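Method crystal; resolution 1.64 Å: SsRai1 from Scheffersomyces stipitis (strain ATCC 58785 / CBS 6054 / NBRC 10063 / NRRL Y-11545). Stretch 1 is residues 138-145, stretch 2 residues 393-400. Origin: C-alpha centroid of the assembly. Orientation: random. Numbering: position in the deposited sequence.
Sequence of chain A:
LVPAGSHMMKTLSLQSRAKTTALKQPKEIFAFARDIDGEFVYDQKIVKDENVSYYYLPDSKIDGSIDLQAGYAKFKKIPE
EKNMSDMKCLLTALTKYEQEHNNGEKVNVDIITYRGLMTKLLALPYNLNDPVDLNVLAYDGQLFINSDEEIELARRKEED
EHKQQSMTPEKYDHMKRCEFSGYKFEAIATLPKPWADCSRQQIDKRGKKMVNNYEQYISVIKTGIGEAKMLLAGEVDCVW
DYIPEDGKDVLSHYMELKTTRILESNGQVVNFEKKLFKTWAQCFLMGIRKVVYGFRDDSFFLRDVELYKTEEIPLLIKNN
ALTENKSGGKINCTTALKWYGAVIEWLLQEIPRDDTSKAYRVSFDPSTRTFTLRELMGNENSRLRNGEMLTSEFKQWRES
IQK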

# COMPACT_ATOMS: atom_id res chain seq x y z
N ALA A 138 -20.07 11.13 -6.31
CA ALA A 138 -21.13 10.15 -6.45
C ALA A 138 -22.41 10.85 -6.85
O ALA A 138 -22.80 11.86 -6.26
N TYR A 139 -23.08 10.31 -7.86
CA TYR A 139 -24.36 10.81 -8.28
C TYR A 139 -25.13 9.68 -8.96
O TYR A 139 -24.57 8.92 -9.75
N ASP A 140 -26.41 9.55 -8.62
CA ASP A 140 -27.24 8.50 -9.18
C ASP A 140 -26.57 7.13 -9.11
O ASP A 140 -26.65 6.35 -10.05
N GLY A 141 -25.91 6.84 -7.99
CA GLY A 141 -25.32 5.54 -7.77
C GLY A 141 -24.06 5.27 -8.58
O GLY A 141 -23.63 4.12 -8.69
N GLN A 142 -23.46 6.32 -9.13
CA GLN A 142 -22.30 6.19 -10.01
C GLN A 142 -21.22 7.20 -9.63
O GLN A 142 -21.52 8.26 -9.08
N LEU A 143 -19.96 6.86 -9.91
CA LEU A 143 -18.87 7.82 -9.68
C LEU A 143 -18.48 8.51 -10.98
O LEU A 143 -18.25 7.86 -11.99
N PHE A 144 -18.40 9.83 -10.94
CA PHE A 144 -17.95 10.63 -12.08
C PHE A 144 -16.58 11.18 -11.76
O PHE A 144 -16.37 11.76 -10.68
N ILE A 145 -15.62 10.97 -12.66
CA ILE A 145 -14.23 11.35 -12.40
C ILE A 145 -13.69 12.24 -13.51
O ILE A 145 -13.75 11.86 -14.69
N GLU A 393 -28.63 19.81 -17.64
CA GLU A 393 -29.33 18.95 -18.59
C GLU A 393 -29.21 17.48 -18.18
O GLU A 393 -30.18 16.73 -18.23
N PHE A 394 -28.01 17.06 -17.77
CA PHE A 394 -27.82 15.68 -17.39
C PHE A 394 -28.59 15.33 -16.11
O PHE A 394 -29.22 14.28 -16.03
N LYS A 395 -28.53 16.21 -15.12
CA LYS A 395 -29.22 15.95 -13.87
C LYS A 395 -30.73 15.88 -14.07
O LYS A 395 -31.40 15.00 -13.52
N GLN A 396 -31.26 16.79 -14.87
CA GLN A 396 -32.69 16.79 -15.14
C GLN A 396 -33.10 15.49 -15.82
O GLN A 396 -34.12 14.89 -15.47
N TRP A 397 -32.29 15.04 -16.77
CA TRP A 397 -32.55 13.77 -17.42
C TRP A 397 -32.57 12.62 -16.42
O TRP A 397 -33.52 11.86 -16.37
N ARG A 398 -31.51 12.49 -15.62
CA ARG A 398 -31.43 11.37 -14.70
C ARG A 398 -32.56 11.40 -13.66
O ARG A 398 -33.08 10.36 -13.27
N GLU A 399 -32.93 12.59 -13.23
CA GLU A 399 -34.06 12.76 -12.31
C GLU A 399 -35.35 12.24 -12.92
O GLU A 399 -36.18 11.65 -12.23
N SER A 400 -35.51 12.45 -14.21
CA SER A 400 -36.78 12.15 -14.87
C SER A 400 -37.00 10.65 -15.04
O SER A 400 -38.12 10.19 -15.27

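A tight beta turn and the strand that follows it pack side chains against one helix, in a small mixed contact (336 Å² buried, both sides summed) that joins an aromatic cluster to an arginine-centred polar network. Along strand 142-145 alternation turns Gln 142 and Phe 144 toward the helix and leaves Leu 143 and Ile 145 out of reach; at the turn, Tyr 139 and Asp 140 also point toward it. The helix answers with Phe 394 and Arg 398, one turn apart.

Phe 144 (chi1 m) brings CZ to 3.6 Å from CE2 of Phe 394 (chi1 t); their ring centroids lie 5.6 Å apart with planes at 73°, an oblique pair. Tyr 139 (chi1 t) adds its CE2 at 4.0 Å from the same Phe 394 CE2, and extends its OH to 3.3 Å from Lys 395 CA.

Arg 398 (m, m, t, chi4 79°) presents its guanidinium edge to two acceptors. Arg 398 NH1 forms a salt bridge with Asp 140 (chi1 t) OD2 at 3.0 Å, and NH1 and NH2 of Arg 398 both donate to Gln 142 (chi1 m, chi2 t) OE1, each at 3.0 Å.

One water links Tyr 139 OH (2.8 Å) to Glu 399 OE2 (2.6 Å); another donates to Asp 140 OD2 (2.6 Å) and Arg 398 O (2.7 Å), tying the turn to the helix backbone.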

# COMPACT_ATOMS: atom_id res chain seq x y z
CB ALA A 138 -21.33 9.39 -5.14
CB TYR A 139 -24.18 12.01 -9.23
CG TYR A 139 -25.49 12.55 -9.75
CD1 TYR A 139 -26.29 13.37 -8.96
CD2 TYR A 139 -25.92 12.25 -11.04
CE1 TYR A 139 -27.50 13.86 -9.44
CE2 TYR A 139 -27.12 12.74 -11.52
CZ TYR A 139 -27.90 13.55 -10.72
OH TYR A 139 -29.09 14.03 -11.21
CB ASP A 140 -27.62 8.85 -10.62
CG ASP A 140 -28.93 8.21 -11.06
OD1 ASP A 140 -29.67 7.65 -10.22
OD2 ASP A 140 -29.24 8.29 -12.27
CB GLN A 142 -22.72 6.39 -11.47
CG GLN A 142 -23.80 5.44 -11.91
CD GLN A 142 -24.28 5.69 -13.33
OE1 GLN A 142 -24.45 6.84 -13.75
NE2 GLN A 142 -24.49 4.62 -14.08
CB LEU A 143 -17.64 7.13 -9.09
CG LEU A 143 -17.78 6.47 -7.72
CD1 LEU A 143 -16.39 6.06 -7.20
CD2 LEU A 143 -18.48 7.42 -6.73
CB PHE A 144 -18.96 11.76 -12.36
CG PHE A 144 -20.32 11.26 -12.74
CD1 PHE A 144 -21.20 10.78 -11.78
CD2 PHE A 144 -20.73 11.28 -14.06
CE1 PHE A 144 -22.46 10.31 -12.13
CE2 PHE A 144 -21.99 10.82 -14.42
CZ PHE A 144 -22.85 10.33 -13.46
CB ILE A 145 -13.33 10.10 -12.28
CG1 ILE A 145 -13.87 9.17 -11.18
CG2 ILE A 145 -11.86 10.50 -11.99
CD1 ILE A 145 -13.05 7.92 -10.95
CB GLU A 393 -28.79 19.15 -20.01
CG GLU A 393 -29.13 20.50 -20.63
CD GLU A 393 -28.24 21.65 -20.13
OE1 GLU A 393 -27.23 21.39 -19.43
OE2 GLU A 393 -28.57 22.81 -20.44
CB PHE A 394 -26.32 15.40 -17.23
CG PHE A 394 -26.00 14.01 -16.77
CD1 PHE A 394 -26.16 12.92 -17.62
CD2 PHE A 394 -25.50 13.79 -15.49
CE1 PHE A 394 -25.86 11.64 -17.19
CE2 PHE A 394 -25.19 12.52 -15.06
CZ PHE A 394 -25.36 11.44 -15.90
CB LYS A 395 -28.88 17.01 -12.82
CG LYS A 395 -27.40 16.96 -12.39
CD LYS A 395 -27.10 17.91 -11.26
CE LYS A 395 -27.16 19.37 -11.70
NZ LYS A 395 -27.05 20.28 -10.51
CB GLN A 396 -33.08 18.00 -16.01
CG GLN A 396 -34.57 18.20 -16.15
CD GLN A 396 -34.89 19.43 -16.97
OE1 GLN A 396 -35.25 19.33 -18.14
NE2 GLN A 396 -34.76 20.60 -16.36
CB TRP A 397 -31.54 13.50 -18.55
CG TRP A 397 -31.43 12.06 -18.94
CD1 TRP A 397 -30.32 11.26 -18.83
CD2 TRP A 397 -32.46 11.24 -19.49
NE1 TRP A 397 -30.61 9.99 -19.27
CE2 TRP A 397 -31.91 9.95 -19.69
CE3 TRP A 397 -33.80 11.46 -19.85
CZ2 TRP A 397 -32.65 8.90 -20.22
CZ3 TRP A 397 -34.53 10.41 -20.37
CH2 TRP A 397 -33.95 9.15 -20.56
CB ARG A 398 -30.06 11.31 -14.03
CG ARG A 398 -28.96 10.88 -14.98
CD ARG A 398 -29.17 9.45 -15.44
NE ARG A 398 -27.97 8.91 -16.08
CZ ARG A 398 -26.91 8.46 -15.42
NH1 ARG A 398 -26.89 8.48 -14.09
NH2 ARG A 398 -25.86 7.99 -16.09
CB GLU A 399 -34.23 14.23 -11.93
CG GLU A 399 -33.17 14.77 -10.96
CD GLU A 399 -33.18 16.28 -10.90
OE1 GLU A 399 -34.10 16.90 -11.48
OE2 GLU A 399 -32.26 16.86 -10.28
CB SER A 400 -36.87 12.84 -16.23
OG SER A 400 -36.09 12.16 -17.22
O HOH W 1 -30.24 15.65 -9.30
O HOH W 2 -31.80 7.98 -12.88